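Local coordinates for putative cytoplasmic protein (Salmonella enterica subsp. enterica serovar Typhimurium, PDB 4J32) that probably hydrolyses peptidoglycan as the papain-like amidase effector Tae4 of a type VI secretion system, and is held in complex with its immunity protein Tai4, at residues A[137-142]-A[148-153]. Residues are numbered along the deposited sequence; the frame is centred on the assembly and turned at random.
Sequences RGHVTL and CSDQCH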
loop_
_atom_site.group_PDB
_atom_site.type_symbol
_atom_site.label_atom_id
_atom_site.label_comp_id
_atom_site.label_asym_id
_atom_site.label_seq_id
_atom_site.Cartn_x
_atom_site.Cartn_y
_atom_site.Cartn_z
ATOM N N ARG A 137 6.550 -17.643 -13.890
ATOM C CA ARG A 137 7.382 -18.837 -13.761
ATOM C C ARG A 137 8.301 -18.971 -14.972
ATOM O O ARG A 137 9.104 -19.898 -15.055
ATOM C CB ARG A 137 6.497 -20.090 -13.675
ATOM C CG ARG A 137 5.774 -20.341 -12.351
ATOM C CD ARG A 137 6.734 -20.663 -11.266
ATOM N NE ARG A 137 7.090 -19.396 -10.640
ATOM C CZ ARG A 137 8.227 -19.147 -10.013
ATOM N NH1 ARG A 137 9.182 -20.061 -9.917
ATOM N NH2 ARG A 137 8.408 -17.945 -9.518
ATOM N N GLY A 138 8.162 -18.076 -15.938
ATOM C CA GLY A 138 8.914 -18.244 -17.171
ATOM C C GLY A 138 8.559 -17.214 -18.205
ATOM O O GLY A 138 7.928 -16.202 -17.886
ATOM N N HIS A 139 8.980 -17.479 -19.441
ATOM C CA HIS A 139 8.831 -16.516 -20.532
ATOM C C HIS A 139 8.637 -17.325 -21.812
ATOM O O HIS A 139 9.109 -18.470 -21.900
ATOM C CB HIS A 139 10.089 -15.642 -20.653
ATOM C CG HIS A 139 9.860 -14.366 -21.405
ATOM N ND1 HIS A 139 9.088 -13.336 -20.909
ATOM C CD2 HIS A 139 10.294 -13.960 -22.623
ATOM C CE1 HIS A 139 9.061 -12.347 -21.787
ATOM N NE2 HIS A 139 9.780 -12.706 -22.840
ATOM N N VAL A 140 7.920 -16.740 -22.764
ATOM C CA VAL A 140 7.676 -17.347 -24.083
ATOM C C VAL A 140 7.956 -16.270 -25.114
ATOM O O VAL A 140 7.428 -15.152 -25.003
ATOM C CB VAL A 140 6.189 -17.744 -24.324
ATOM C CG1 VAL A 140 6.074 -18.704 -25.540
ATOM C CG2 VAL A 140 5.534 -18.323 -23.097
ATOM N N THR A 141 8.784 -16.590 -26.108
ATOM C CA THR A 141 9.125 -15.605 -27.147
ATOM C C THR A 141 9.587 -16.318 -28.435
ATOM O O THR A 141 9.504 -17.542 -28.522
ATOM C CB THR A 141 10.173 -14.561 -26.640
ATOM O OG1 THR A 141 10.257 -13.454 -27.557
ATOM C CG2 THR A 141 11.521 -15.183 -26.432
ATOM N N LEU A 142 10.037 -15.549 -29.425
ATOM C CA LEU A 142 10.632 -16.141 -30.618
ATOM C C LEU A 142 12.142 -16.057 -30.527
ATOM O O LEU A 142 12.694 -15.202 -29.824
ATOM C CB LEU A 142 10.151 -15.430 -31.897
ATOM C CG LEU A 142 8.632 -15.408 -32.103
ATOM C CD1 LEU A 142 8.366 -14.706 -33.403
ATOM C CD2 LEU A 142 8.064 -16.816 -32.146
ATOM N N CYS A 148 16.553 -13.420 -29.080
ATOM C CA CYS A 148 15.097 -13.453 -28.939
ATOM C C CYS A 148 14.509 -12.237 -29.641
ATOM O O CYS A 148 15.183 -11.230 -29.806
ATOM C CB CYS A 148 14.661 -13.405 -27.477
ATOM S SG CYS A 148 15.234 -14.833 -26.512
ATOM N N SER A 149 13.243 -12.346 -30.012
ATOM C CA SER A 149 12.539 -11.267 -30.716
ATOM C C SER A 149 12.282 -10.064 -29.800
ATOM O O SER A 149 12.089 -8.950 -30.284
ATOM C CB SER A 149 11.228 -11.796 -31.279
ATOM O OG SER A 149 10.497 -12.518 -30.295
ATOM N N ASP A 150 12.263 -10.290 -28.482
ATOM C CA ASP A 150 12.092 -9.185 -27.531
ATOM C C ASP A 150 13.354 -8.880 -26.747
ATOM O O ASP A 150 13.296 -8.259 -25.677
ATOM C CB ASP A 150 10.894 -9.434 -26.588
ATOM C CG ASP A 150 10.990 -10.758 -25.836
ATOM O OD1 ASP A 150 11.890 -11.576 -26.111
ATOM O OD2 ASP A 150 10.141 -10.967 -24.950
ATOM N N GLN A 151 14.501 -9.295 -27.284
ATOM C CA GLN A 151 15.785 -9.093 -26.612
ATOM C C GLN A 151 15.951 -7.650 -26.136
ATOM O O GLN A 151 16.517 -7.400 -25.073
ATOM C CB GLN A 151 16.961 -9.536 -27.496
ATOM C CG GLN A 151 18.233 -9.785 -26.685
ATOM C CD GLN A 151 18.883 -11.136 -26.944
ATOM O OE1 GLN A 151 18.226 -12.194 -26.947
ATOM N NE2 GLN A 151 20.201 -11.113 -27.115
ATOM N N CYS A 152 15.388 -6.737 -26.922
ATOM C CA CYS A 152 15.459 -5.311 -26.617
ATOM C C CYS A 152 14.772 -4.957 -25.293
ATOM O O CYS A 152 15.146 -3.962 -24.659
ATOM C CB CYS A 152 14.904 -4.464 -27.772
ATOM S SG CYS A 152 13.150 -4.033 -27.651
ATOM N N HIS A 153 13.813 -5.775 -24.858
ATOM C CA HIS A 153 13.143 -5.602 -23.567
ATOM C C HIS A 153 13.739 -6.509 -22.483
ATOM O O HIS A 153 13.504 -6.286 -21.292
ATOM C CB HIS A 153 11.636 -5.873 -23.691
ATOM C CG HIS A 153 10.982 -5.144 -24.821
ATOM N ND1 HIS A 153 10.695 -3.795 -24.771
ATOM C CD2 HIS A 153 10.571 -5.571 -26.036
ATOM C CE1 HIS A 153 10.127 -3.425 -25.906
ATOM N NE2 HIS A 153 10.047 -4.483 -26.693
#
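The imidazole of H139 meets the carboxylate of D150 edge to edge, the two planes only 19° apart, a His-carboxylate hydrogen bond between the outer strand 138-143 of the antiparallel sheet and the loop that follows it, in an NlpC/P60-type, papain-like fold. NE2 of H139 gives its hydrogen to the syn lone pair of OD2 of D150, 2.8 Å away and nearly straight at 171°. With CG anti to the backbone N (chi1 -161°), the ring reaches from strand to loop, consistent with the histidine and acidic partner used by papain-like amidases. H139 also packs on S72 of a neighbouring immunity-protein chain.

The pair is a worked example of a carboxylate gripped through both oxygens. The other oxygen, OD1 of D150, accepts a weak hydrogen bond from OG1 of T141 at 2.9 Å, so two side chains of one strand face engage both oxygens and should limit rotation of the group. The loop folds as a type I turn from C148 to Q151 and is tied to the strand by two hydrogen bonds, N of L142 to OG of S149 and N of S149 to O of L142. F26 of helix 19-28 touches both T141 and S149. At the start of the turn, CG2 of T141 rests 3.7 Å from SG of C148.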